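Local atomic coordinates of methanogen homoaconitase small subunit (Methanocaldococcus jannaschii, PDB entry 2PKP), a protein that forms the small subunit of a hydro-lyase that reversibly dehydrates (R)-homocitrate to cis-homoaconitate and hydrates this to homoisocitrate. Residues 69-74 and 98-103; 53-58 and 80-85; 112-117 and 127-132; 118-123 and 136-141; 18-23 and 31-36. One frame throughout, in Å; residues are numbered along the deposited sequence.

From the N terminus, contact 5 closes first, a short loop joining helix 16-19 to helix 30-34 near the substrate-specificity motif. Contact 2 then opens at 53-58, and before it closes at 80-85 contact 1 has opened at 69-74, to close at 98-103; the two cross, weaving helix 68-75 and the parallel strands 54-57, 81-84 and 101-104 together. Contacts 3 and 4 start on the same strand, 115-119, and cross in turn, closing at 127-132 and 136-141 on the antiparallel side of the sheet. Ile118 of contact 4 packs on Ile103 of contact 1 and Ile83 of contact 2. Contact 5 packs on helix 68-75 of contact 1, Ile20 on Ala70 and Leu33 on Gln69.

Contact 1 of 5, residues 69-74 and 98-103; sequences QAVIAI and VGLIPI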
# COMPACT_ATOMS: atom_id res chain seq x y z
N GLN A 69 -9.03 2.43 17.34
CA GLN A 69 -8.09 3.51 17.06
C GLN A 69 -6.65 3.03 17.00
O GLN A 69 -5.83 3.61 16.28
CB GLN A 69 -8.21 4.62 18.11
CG GLN A 69 -9.50 5.41 18.02
CD GLN A 69 -10.56 4.91 18.98
OE1 GLN A 69 -10.78 3.71 19.12
NE2 GLN A 69 -11.24 5.84 19.65
N ALA A 70 -6.32 1.99 17.75
CA ALA A 70 -4.97 1.47 17.76
C ALA A 70 -4.57 0.95 16.38
O ALA A 70 -3.49 1.25 15.88
CB ALA A 70 -4.84 0.36 18.79
N VAL A 71 -5.46 0.17 15.75
CA VAL A 71 -5.17 -0.38 14.43
C VAL A 71 -5.25 0.69 13.37
O VAL A 71 -4.57 0.62 12.36
CB VAL A 71 -6.14 -1.55 14.06
CG1 VAL A 71 -6.02 -2.65 15.10
CG2 VAL A 71 -7.56 -1.05 13.96
N ILE A 72 -6.09 1.70 13.60
CA ILE A 72 -6.23 2.80 12.66
C ILE A 72 -4.99 3.68 12.71
O ILE A 72 -4.57 4.23 11.69
CB ILE A 72 -7.50 3.64 12.97
CG1 ILE A 72 -8.75 2.81 12.64
CG2 ILE A 72 -7.49 4.94 12.17
CD1 ILE A 72 -10.06 3.53 12.91
N ALA A 73 -4.40 3.80 13.89
CA ALA A 73 -3.19 4.61 14.08
C ALA A 73 -2.04 3.98 13.31
O ALA A 73 -1.24 4.68 12.69
CB ALA A 73 -2.84 4.68 15.56
N ILE A 74 -1.96 2.66 13.35
CA ILE A 74 -0.92 1.93 12.64
C ILE A 74 -1.16 2.01 11.13
O ILE A 74 -0.29 2.43 10.37
CB ILE A 74 -0.90 0.44 13.08
CG1 ILE A 74 -0.55 0.36 14.57
CG2 ILE A 74 0.12 -0.34 12.25
CD1 ILE A 74 -0.70 -1.04 15.17
N VAL A 98 -9.79 -3.77 9.49
CA VAL A 98 -9.40 -2.51 8.86
C VAL A 98 -8.39 -2.75 7.75
O VAL A 98 -7.90 -1.81 7.13
CB VAL A 98 -8.78 -1.49 9.85
CG1 VAL A 98 -9.80 -1.11 10.93
CG2 VAL A 98 -7.51 -2.06 10.46
N GLY A 99 -8.06 -4.02 7.51
CA GLY A 99 -7.11 -4.33 6.46
C GLY A 99 -5.64 -4.33 6.88
O GLY A 99 -4.75 -4.30 6.04
N LEU A 100 -5.39 -4.35 8.19
CA LEU A 100 -4.02 -4.37 8.70
C LEU A 100 -3.66 -5.84 8.89
O LEU A 100 -4.34 -6.56 9.62
CB LEU A 100 -3.94 -3.63 10.04
CG LEU A 100 -2.59 -3.56 10.75
CD1 LEU A 100 -1.56 -2.88 9.84
CD2 LEU A 100 -2.74 -2.79 12.07
N ILE A 101 -2.58 -6.28 8.25
CA ILE A 101 -2.18 -7.69 8.33
C ILE A 101 -1.34 -8.12 9.52
O ILE A 101 -0.20 -7.68 9.70
CB ILE A 101 -1.42 -8.10 7.05
CG1 ILE A 101 -2.26 -7.77 5.81
CG2 ILE A 101 -1.10 -9.59 7.08
CD1 ILE A 101 -1.48 -7.82 4.51
N PRO A 102 -1.89 -8.99 10.37
CA PRO A 102 -1.16 -9.47 11.54
C PRO A 102 -0.41 -10.73 11.11
O PRO A 102 -1.02 -11.70 10.66
CB PRO A 102 -2.27 -9.79 12.55
CG PRO A 102 -3.57 -9.35 11.86
CD PRO A 102 -3.28 -9.47 10.40
N ILE A 103 0.91 -10.71 11.26
CA ILE A 103 1.74 -11.84 10.89
C ILE A 103 2.44 -12.41 12.12
O ILE A 103 3.01 -11.66 12.91
CB ILE A 103 2.77 -11.41 9.84
CG1 ILE A 103 2.04 -11.03 8.55
CG2 ILE A 103 3.80 -12.51 9.61
CD1 ILE A 103 2.89 -10.30 7.56
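Val98 opens the contact by laying its two methyls against Val71, the side chains crossing obliquely. Its CG2 comes to 3.6 Å from Val71 CG2, and its CG1 meets the same Val71 methyl at 3.8 Å. In both valines CG2 stands between the backbone N and the carbonyl carbon. Val98 CG1 also looks toward Ile72, a looser approach of 4.4 Å to Ile72 CG1; beyond that, Ile72 leans on Pro30 and Leu33. Gly99 then turns the chain with a positive phi, the mark of a Schellman motif ending helix 89-98, and its carbonyl takes a hydrogen bond from Lys80 NZ. The turn brings Leu100 against helix 68-75, a turn further on, at Ile74. Its CG is anti to the backbone N (chi1 179°), and the leucine side chain crosses that of Ile74 at about a right angle. Leu100 CD2 carries most of this touch, 3.8 Å from Ile74 CG2, while Leu100 CD1 lies 3.9 Å from that same methyl. Leu100 CD2 also reaches back to Val71, 4.1 Å from its CB and 3.9 Å from its carbonyl O, so one leucine methyl bridges two residues a turn apart. From Ile101 onward the chain is strand and pairs with 81-84, and Pro102 packs on Tyr92 and Ile96. Phe91 of helix 89-98 touches both Val71 and Ile74, completing the apolar seam. Helix 68-75 is thus packed on the end of the next crossover helix and its exit into strand 101-104, on the parallel part of the mixed sheet, in two successive beta-alpha-beta units of the aconitase-type swivel domain.

Contact 2 of 5, residues 53-58 and 80-85; sequences DVIVAG and KAVIAK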
# COMPACT_ATOMS: atom_id res chain seq x y z
N ASP A 53 6.67 0.75 5.81
CA ASP A 53 7.43 0.13 6.89
C ASP A 53 6.60 -0.91 7.63
O ASP A 53 5.40 -1.07 7.38
CB ASP A 53 7.92 1.20 7.88
CG ASP A 53 9.13 1.95 7.36
OD1 ASP A 53 9.67 1.55 6.31
OD2 ASP A 53 9.54 2.93 8.01
N VAL A 54 7.26 -1.62 8.54
CA VAL A 54 6.61 -2.69 9.29
C VAL A 54 6.95 -2.62 10.77
O VAL A 54 8.09 -2.37 11.15
CB VAL A 54 7.07 -4.07 8.73
CG1 VAL A 54 6.42 -5.20 9.51
CG2 VAL A 54 6.72 -4.16 7.25
N ILE A 55 5.94 -2.83 11.61
CA ILE A 55 6.15 -2.84 13.05
C ILE A 55 6.42 -4.29 13.40
O ILE A 55 5.71 -5.19 12.95
CB ILE A 55 4.90 -2.37 13.83
CG1 ILE A 55 4.70 -0.86 13.65
CG2 ILE A 55 5.07 -2.72 15.31
CD1 ILE A 55 3.42 -0.34 14.27
N VAL A 56 7.45 -4.51 14.20
CA VAL A 56 7.82 -5.85 14.63
C VAL A 56 7.81 -5.86 16.16
O VAL A 56 8.40 -4.98 16.79
CB VAL A 56 9.22 -6.20 14.07
CG1 VAL A 56 9.65 -7.59 14.55
CG2 VAL A 56 9.19 -6.15 12.54
N ALA A 57 7.12 -6.83 16.75
CA ALA A 57 7.05 -6.88 18.21
C ALA A 57 7.14 -8.28 18.79
O ALA A 57 7.19 -9.28 18.07
CB ALA A 57 5.77 -6.21 18.68
N GLY A 58 7.16 -8.33 20.12
CA GLY A 58 7.25 -9.60 20.82
C GLY A 58 5.90 -10.24 21.06
O GLY A 58 5.04 -10.27 20.19
N LYS A 80 1.31 -1.61 6.49
CA LYS A 80 0.41 -2.65 6.02
C LYS A 80 0.42 -3.92 6.85
O LYS A 80 -0.52 -4.71 6.80
CB LYS A 80 0.73 -2.99 4.56
CG LYS A 80 -0.14 -4.08 3.95
CD LYS A 80 -1.60 -3.64 3.85
CE LYS A 80 -2.43 -4.68 3.11
NZ LYS A 80 -3.84 -4.22 2.93
N ALA A 81 1.48 -4.13 7.62
CA ALA A 81 1.57 -5.34 8.43
C ALA A 81 2.33 -5.16 9.74
O ALA A 81 3.18 -4.29 9.88
CB ALA A 81 2.21 -6.47 7.61
N VAL A 82 2.01 -6.03 10.68
CA VAL A 82 2.66 -6.04 11.98
C VAL A 82 3.11 -7.47 12.18
O VAL A 82 2.32 -8.40 12.02
CB VAL A 82 1.68 -5.67 13.11
CG1 VAL A 82 2.37 -5.78 14.46
CG2 VAL A 82 1.17 -4.26 12.90
N ILE A 83 4.38 -7.65 12.50
CA ILE A 83 4.91 -8.98 12.74
C ILE A 83 5.13 -9.13 14.24
O ILE A 83 5.81 -8.30 14.85
CB ILE A 83 6.26 -9.19 12.02
CG1 ILE A 83 6.11 -8.87 10.53
CG2 ILE A 83 6.72 -10.63 12.19
CD1 ILE A 83 7.44 -8.89 9.76
N ALA A 84 4.56 -10.16 14.84
CA ALA A 84 4.73 -10.38 16.28
C ALA A 84 4.76 -11.87 16.60
O ALA A 84 4.39 -12.70 15.76
CB ALA A 84 3.59 -9.69 17.05
N LYS A 85 5.20 -12.20 17.82
CA LYS A 85 5.24 -13.59 18.26
C LYS A 85 3.81 -14.04 18.53
O LYS A 85 3.46 -15.19 18.31
CB LYS A 85 6.08 -13.74 19.53
CG LYS A 85 7.56 -13.50 19.33
CD LYS A 85 8.33 -13.81 20.61
CE LYS A 85 9.82 -13.55 20.45
NZ LYS A 85 10.55 -13.85 21.71
O HOH W 1 3.57 -2.07 5.55
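Ile83 sits at the tight centre, its backbone gripped from both sides of Val56. Its N donates to Ile55 O at 2.8 Å, and its O accepts from Ala57 N at 2.7 Å; both donors lie nearly along the C=O axis. Side chains pack on both faces. Val54 CG1, held anti to the backbone N (chi1 179°), reaches 3.8 Å from Ile83 CG1, and on the other face Ile55 and Val82 lie side by side, pointing the same way, with Ile55 CG2 4.2 Å from Val82 CG1. The strands run 17° from parallel and, with helix 68-75 between them in sequence, form a beta-alpha-beta unit of the swivel domain, flanked by strand 2-9 beyond 54-57 and strand 101-104 beyond 81-84. Toward the ends the pairing slackens. Lys85 N still reaches Gly58 O, but at 3.1 Å and from 55° above the carbonyl plane, while the extended lysine chain brushes the glycine with CB before leading off to a salt bridge with Asp108. At the opposite end Asp53 O and Lys80 N stand 4.2 Å apart, too far for a direct bond, and a water lies between the two, donating to Asp53 O at 2.8 Å. There the side chains diverge: Asp53 turns its carboxylate to the backbone N of Lys50 and of Arg6, and the ammonium of partly exposed Lys80 bonds to Gly99 O.

Contact 3 of 5, residues 112-117 and 127-132; sequences DGDIVE and ITNKNK
Asp114 holds CG beside its backbone N (chi1 -80°), while Asn129 places its own CG between backbone N and carbonyl carbon (chi1 58°), and the two side chains meet at about a right angle. Asp114 OD1 takes two donors. Asn129 ND2 comes in at 2.7 Å, lying above the carboxylate plane, whereas Lys130 NZ, its chain bent back at chi2 and chi4, makes a 2.7 Å salt bridge to Asp114 OD1 on the syn lone pair. The other end of the same amide is also used: Ile115 N donates to Asn129 OD1 at 2.8 Å, so bonds at both ends fix the amide's rotation. Asp114 OD2 accepts from the backbone N of Lys111 and rests 3.7 Å from Ile127 CG2. Past the amide, Thr128 N makes a weak 3.2 Å bond to Ile115 O. At the far end Glu117 OE1 only brushes Thr128 CG2; its carboxylate is salt-bridged to Lys4 of its own chain and of the second subunit. Residues 128-131 form the turn of a hairpin, with Lys130 N bonded to Ile127 O, and side chains tie that turn to Asp114 and Ile115, where strand 115-119 begins, within an antiparallel meander of 115-119, 124-127 and 132-135.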
# COMPACT_ATOMS: atom_id res chain seq x y z
N ASP A 112 15.80 -4.17 15.13
CA ASP A 112 15.31 -2.86 14.74
C ASP A 112 16.15 -2.36 13.58
O ASP A 112 17.36 -2.53 13.57
CB ASP A 112 15.42 -1.88 15.91
CG ASP A 112 14.76 -0.55 15.62
OD1 ASP A 112 13.54 -0.54 15.37
OD2 ASP A 112 15.47 0.48 15.64
N GLY A 113 15.49 -1.77 12.59
CA GLY A 113 16.21 -1.26 11.43
C GLY A 113 16.47 -2.28 10.33
O GLY A 113 16.97 -1.91 9.26
N ASP A 114 16.15 -3.55 10.56
CA ASP A 114 16.36 -4.55 9.51
C ASP A 114 15.41 -4.25 8.36
O ASP A 114 14.35 -3.64 8.56
CB ASP A 114 16.06 -5.98 10.00
CG ASP A 114 17.20 -6.58 10.82
OD1 ASP A 114 18.35 -6.12 10.69
OD2 ASP A 114 16.94 -7.53 11.58
N ILE A 115 15.78 -4.65 7.16
CA ILE A 115 14.91 -4.48 6.01
C ILE A 115 14.25 -5.86 5.87
O ILE A 115 14.94 -6.86 5.69
CB ILE A 115 15.70 -4.15 4.73
CG1 ILE A 115 16.48 -2.85 4.93
CG2 ILE A 115 14.73 -4.04 3.54
CD1 ILE A 115 15.62 -1.66 5.32
N VAL A 116 12.93 -5.91 5.99
CA VAL A 116 12.23 -7.18 5.90
C VAL A 116 11.33 -7.25 4.68
O VAL A 116 10.74 -6.26 4.26
CB VAL A 116 11.37 -7.46 7.17
CG1 VAL A 116 12.28 -7.53 8.39
CG2 VAL A 116 10.31 -6.38 7.35
N GLU A 117 11.24 -8.44 4.11
CA GLU A 117 10.42 -8.68 2.93
C GLU A 117 9.46 -9.80 3.28
O GLU A 117 9.87 -10.96 3.40
CB GLU A 117 11.31 -9.08 1.75
CG GLU A 117 10.65 -8.99 0.40
CD GLU A 117 11.59 -9.35 -0.73
OE1 GLU A 117 12.72 -8.80 -0.79
OE2 GLU A 117 11.20 -10.18 -1.57
N ILE A 127 14.86 -11.42 5.68
CA ILE A 127 15.53 -10.33 6.37
C ILE A 127 16.74 -10.10 5.48
O ILE A 127 17.83 -10.64 5.71
CB ILE A 127 15.96 -10.77 7.79
CG1 ILE A 127 14.76 -11.42 8.50
CG2 ILE A 127 16.46 -9.57 8.58
CD1 ILE A 127 15.07 -11.97 9.87
N THR A 128 16.52 -9.31 4.43
CA THR A 128 17.51 -9.03 3.41
C THR A 128 18.91 -8.63 3.87
O THR A 128 19.89 -9.14 3.34
CB THR A 128 16.99 -7.97 2.42
OG1 THR A 128 16.84 -6.71 3.09
CG2 THR A 128 15.63 -8.40 1.86
N ASN A 129 19.01 -7.73 4.84
CA ASN A 129 20.33 -7.30 5.30
C ASN A 129 21.03 -8.32 6.22
O ASN A 129 22.17 -8.11 6.63
CB ASN A 129 20.22 -5.95 6.01
CG ASN A 129 19.25 -5.98 7.19
OD1 ASN A 129 18.08 -6.31 7.04
ND2 ASN A 129 19.75 -5.64 8.38
N LYS A 130 20.35 -9.42 6.54
CA LYS A 130 20.95 -10.43 7.42
C LYS A 130 21.12 -11.79 6.74
O LYS A 130 21.48 -12.77 7.38
CB LYS A 130 20.10 -10.59 8.68
CG LYS A 130 20.09 -9.38 9.61
CD LYS A 130 21.47 -9.08 10.18
CE LYS A 130 21.41 -8.39 11.55
NZ LYS A 130 20.74 -7.06 11.52
N ASN A 131 20.86 -11.84 5.43
CA ASN A 131 20.98 -13.07 4.68
C ASN A 131 20.29 -14.27 5.32
O ASN A 131 20.89 -15.33 5.49
CB ASN A 131 22.45 -13.41 4.42
CG ASN A 131 23.09 -12.48 3.42
OD1 ASN A 131 22.47 -12.14 2.40
ND2 ASN A 131 24.32 -12.07 3.68
N LYS A 132 19.04 -14.09 5.70
CA LYS A 132 18.27 -15.17 6.28
C LYS A 132 16.78 -14.97 6.06
O LYS A 132 16.31 -13.85 5.86
CB LYS A 132 18.58 -15.32 7.77
CG LYS A 132 18.24 -14.13 8.65
CD LYS A 132 18.46 -14.52 10.12
CE LYS A 132 18.13 -13.39 11.07
NZ LYS A 132 18.33 -13.84 12.48

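Contact 4 of 5, residues 118-123 and 136-141; sequences IDLDKE and CETPKG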
# COMPACT_ATOMS: atom_id res chain seq x y z
N ILE A 118 8.19 -9.45 3.47
CA ILE A 118 7.17 -10.43 3.82
C ILE A 118 6.48 -10.94 2.56
O ILE A 118 5.83 -10.17 1.85
CB ILE A 118 6.09 -9.80 4.73
CG1 ILE A 118 6.75 -9.19 5.97
CG2 ILE A 118 5.06 -10.85 5.12
CD1 ILE A 118 5.80 -8.31 6.78
N ASP A 119 6.63 -12.23 2.28
CA ASP A 119 6.00 -12.83 1.11
C ASP A 119 4.78 -13.58 1.64
O ASP A 119 4.92 -14.66 2.21
CB ASP A 119 6.95 -13.80 0.41
CG ASP A 119 6.40 -14.30 -0.92
OD1 ASP A 119 5.20 -14.64 -1.00
OD2 ASP A 119 7.17 -14.35 -1.90
N LEU A 120 3.61 -13.00 1.45
CA LEU A 120 2.37 -13.59 1.95
C LEU A 120 2.00 -14.91 1.28
O LEU A 120 1.32 -15.74 1.88
CB LEU A 120 1.21 -12.59 1.81
CG LEU A 120 1.45 -11.25 2.53
CD1 LEU A 120 0.27 -10.32 2.29
CD2 LEU A 120 1.64 -11.50 4.01
N ASP A 121 2.44 -15.11 0.05
CA ASP A 121 2.12 -16.36 -0.64
C ASP A 121 3.01 -17.51 -0.18
O ASP A 121 2.54 -18.64 -0.05
CB ASP A 121 2.24 -16.18 -2.16
CG ASP A 121 1.12 -15.33 -2.73
OD1 ASP A 121 -0.03 -15.47 -2.27
OD2 ASP A 121 1.37 -14.52 -3.65
N LYS A 122 4.28 -17.22 0.09
CA LYS A 122 5.20 -18.26 0.54
C LYS A 122 5.19 -18.38 2.07
O LYS A 122 5.66 -19.38 2.62
CB LYS A 122 6.63 -17.96 0.09
CG LYS A 122 6.86 -17.87 -1.40
CD LYS A 122 8.35 -17.72 -1.67
CE LYS A 122 8.66 -17.43 -3.13
NZ LYS A 122 10.13 -17.28 -3.35
N GLU A 123 4.66 -17.36 2.73
CA GLU A 123 4.61 -17.31 4.18
C GLU A 123 6.02 -17.38 4.77
O GLU A 123 6.35 -18.22 5.61
CB GLU A 123 3.76 -18.45 4.74
CG GLU A 123 2.28 -18.23 4.51
CD GLU A 123 1.43 -19.21 5.27
OE1 GLU A 123 1.46 -20.41 4.92
OE2 GLU A 123 0.74 -18.78 6.22
N CYS A 136 6.70 -17.71 8.70
CA CYS A 136 5.70 -16.92 9.41
C CYS A 136 4.35 -17.56 9.13
O CYS A 136 4.23 -18.44 8.28
CB CYS A 136 5.70 -15.46 8.94
SG CYS A 136 5.17 -15.16 7.23
N GLU A 137 3.35 -17.13 9.87
CA GLU A 137 2.01 -17.64 9.69
C GLU A 137 1.12 -16.45 9.40
O GLU A 137 1.05 -15.50 10.20
CB GLU A 137 1.53 -18.36 10.95
CG GLU A 137 0.03 -18.63 10.96
CD GLU A 137 -0.39 -19.60 12.06
OE1 GLU A 137 0.07 -19.42 13.21
OE2 GLU A 137 -1.17 -20.53 11.76
N THR A 138 0.46 -16.49 8.25
CA THR A 138 -0.43 -15.42 7.84
C THR A 138 -1.88 -15.83 8.12
O THR A 138 -2.16 -17.01 8.36
CB THR A 138 -0.28 -15.14 6.34
OG1 THR A 138 -0.67 -16.30 5.60
CG2 THR A 138 1.18 -14.80 6.01
N PRO A 139 -2.81 -14.87 8.09
CA PRO A 139 -4.21 -15.18 8.34
C PRO A 139 -4.78 -16.12 7.26
O PRO A 139 -4.36 -16.09 6.10
CB PRO A 139 -4.88 -13.81 8.32
CG PRO A 139 -3.78 -12.88 8.76
CD PRO A 139 -2.61 -13.41 7.99
N LYS A 140 -5.74 -16.95 7.66
CA LYS A 140 -6.37 -17.90 6.75
C LYS A 140 -7.89 -17.71 6.78
O LYS A 140 -8.40 -16.81 7.45
CB LYS A 140 -6.06 -19.33 7.17
CG LYS A 140 -4.59 -19.69 7.22
CD LYS A 140 -3.99 -19.74 5.83
CE LYS A 140 -2.57 -20.28 5.89
NZ LYS A 140 -1.74 -19.48 6.83
N GLY A 141 -8.59 -18.58 6.06
CA GLY A 141 -10.04 -18.54 6.03
C GLY A 141 -10.72 -17.20 5.85
O GLY A 141 -10.30 -16.37 5.04
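Glu123 OE2 is held by three donors from segment 136-141. Lys140 NZ, meeting the glutamate tip to tip, forms a salt bridge of 2.6 Å to OE2 on the syn side. Thr138 N approaches the anti lone pair of OE2 at 3.1 Å, almost straight (173° at the hydrogen), and Thr138 OG1 donates to OE2 from above the carboxylate plane at 2.9 Å. Three grips on one oxygen would be expected to stabilise the negative charge. In the next shell Lys140 NZ also donates to Thr138 O, 2.9 Å away, which fixes the ammonium beside the carboxylate. Thr138 CG2 rests 3.9 Å from Leu120 CD2, an apolar touch beside the polar cluster. On the backbone side Cys136 N donates to Glu123 O at 3.2 Å, and Cys136 SG packs 3.4 Å from Glu123 C. Farther out, what sets the glutamate's place is its own turn: Asp119 OD1 accepts from Lys122 N at 2.9 Å in an Asx motif, and Leu120 to Lys122 have helical backbone angles before Glu123 takes a positive phi. That sequence of conformations is familiar from four-residue beta-hairpin loops, here linking strands 115-119 and 124-127 and bound by its last residue to the segment leading into helix 141-148.

Contact 5 of 5, residues 18-23 and 31-36; sequences AIIPGP and YELASH
Leu33 O accepts a hydrogen bond from His36 N at 3.0 Å, and Ile20 CD1 presses on that same oxygen from the other segment at 3.5 Å. The isoleucine gets there because CG1 is anti to its backbone N (chi1 180°) and chi2 of 67° then turns CD1 toward Leu33 and His36. Ile20 CD1 also lies 4.0 Å from Leu33 CD2, the two side chains meeting at a slant, and 4.1 Å from His36 CB. One CD1 group thus fits between a leucine branch, a carbonyl and the base of a histidine. Pro21 CD adds a looser touch on His36 O at 4.1 Å. Ser35 and His36 are bonded back into their own turn: Ser35 OG donates to Glu32 O in an unusually short bond, and His36 ND1 gives the same oxygen a weak second one. The imidazole stacks on Tyr24, and the Leu33 side chain lies about 8 Å from that of Arg26; both tyrosine and arginine belong to the YLRT motif, where Arg26 is critical for substrate specificity. Behind, Ile20 packs on Ala70, and Leu33 on Gln69 and Ile72 of helix 68-75. The carbonyl oxygens of Ile19 and His36, two acceptors, approach to 3.5 Å. The segments are therefore held by van der Waals packing of Ile20 CD1 on Leu33 and His36, with a carbonyl pair that would, if anything, slightly oppose it.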
# COMPACT_ATOMS: atom_id res chain seq x y z
N ALA A 18 0.07 2.12 24.65
CA ALA A 18 1.42 2.39 24.17
C ALA A 18 1.29 2.72 22.68
O ALA A 18 1.97 3.60 22.17
CB ALA A 18 2.30 1.17 24.37
N ILE A 19 0.40 2.00 22.01
CA ILE A 19 0.17 2.19 20.58
C ILE A 19 -0.47 3.54 20.28
O ILE A 19 -0.07 4.24 19.35
CB ILE A 19 -0.71 1.04 20.02
CG1 ILE A 19 0.04 -0.29 20.13
CG2 ILE A 19 -1.10 1.33 18.57
CD1 ILE A 19 -0.80 -1.50 19.78
N ILE A 20 -1.48 3.90 21.07
CA ILE A 20 -2.17 5.17 20.89
C ILE A 20 -2.75 5.60 22.24
O ILE A 20 -3.87 5.24 22.60
CB ILE A 20 -3.31 5.05 19.82
CG1 ILE A 20 -4.02 6.40 19.66
CG2 ILE A 20 -4.29 3.96 20.21
CD1 ILE A 20 -3.16 7.48 19.05
N PRO A 21 -1.98 6.37 23.01
CA PRO A 21 -2.38 6.87 24.33
C PRO A 21 -3.82 7.35 24.41
O PRO A 21 -4.30 8.06 23.52
CB PRO A 21 -1.37 7.98 24.59
CG PRO A 21 -0.13 7.41 23.98
CD PRO A 21 -0.64 6.87 22.66
N GLY A 22 -4.51 6.97 25.48
CA GLY A 22 -5.89 7.34 25.69
C GLY A 22 -6.28 8.79 25.42
O GLY A 22 -7.32 9.03 24.81
N PRO A 23 -5.48 9.77 25.85
CA PRO A 23 -5.82 11.17 25.62
C PRO A 23 -6.06 11.58 24.16
O PRO A 23 -6.86 12.47 23.89
CB PRO A 23 -4.65 11.93 26.25
CG PRO A 23 -3.51 10.96 26.12
CD PRO A 23 -4.17 9.66 26.52
N TYR A 31 -5.57 10.19 10.53
CA TYR A 31 -4.21 10.67 10.36
C TYR A 31 -3.77 11.35 11.65
O TYR A 31 -2.59 11.36 11.99
CB TYR A 31 -4.13 11.66 9.19
CG TYR A 31 -4.18 11.00 7.83
CD1 TYR A 31 -3.13 10.19 7.40
CD2 TYR A 31 -5.27 11.18 6.98
CE1 TYR A 31 -3.16 9.58 6.15
CE2 TYR A 31 -5.31 10.57 5.73
CZ TYR A 31 -4.26 9.77 5.32
OH TYR A 31 -4.29 9.16 4.09
N GLU A 32 -4.74 11.92 12.37
CA GLU A 32 -4.46 12.59 13.63
C GLU A 32 -4.02 11.51 14.62
O GLU A 32 -3.12 11.72 15.43
CB GLU A 32 -5.72 13.29 14.15
CG GLU A 32 -5.48 14.28 15.28
CD GLU A 32 -4.62 15.46 14.86
OE1 GLU A 32 -4.95 16.10 13.84
OE2 GLU A 32 -3.62 15.74 15.55
N LEU A 33 -4.68 10.37 14.54
CA LEU A 33 -4.37 9.24 15.40
C LEU A 33 -3.00 8.68 15.01
O LEU A 33 -2.17 8.39 15.86
CB LEU A 33 -5.43 8.14 15.24
CG LEU A 33 -6.80 8.43 15.85
CD1 LEU A 33 -7.80 7.36 15.42
CD2 LEU A 33 -6.68 8.49 17.37
N ALA A 34 -2.78 8.57 13.70
CA ALA A 34 -1.53 8.04 13.18
C ALA A 34 -0.32 8.87 13.62
O ALA A 34 0.75 8.33 13.86
CB ALA A 34 -1.59 7.98 11.66
N SER A 35 -0.50 10.18 13.75
CA SER A 35 0.59 11.05 14.15
C SER A 35 1.11 10.75 15.56
O SER A 35 2.15 11.25 15.97
CB SER A 35 0.16 12.52 14.05
OG SER A 35 -0.88 12.81 14.97
N HIS A 36 0.38 9.92 16.30
CA HIS A 36 0.83 9.56 17.65
C HIS A 36 0.95 8.05 17.83
O HIS A 36 0.89 7.54 18.94
CB HIS A 36 -0.11 10.15 18.70
CG HIS A 36 -0.11 11.65 18.70
ND1 HIS A 36 -1.01 12.40 17.98
CD2 HIS A 36 0.75 12.53 19.27
CE1 HIS A 36 -0.71 13.68 18.09
NE2 HIS A 36 0.36 13.79 18.87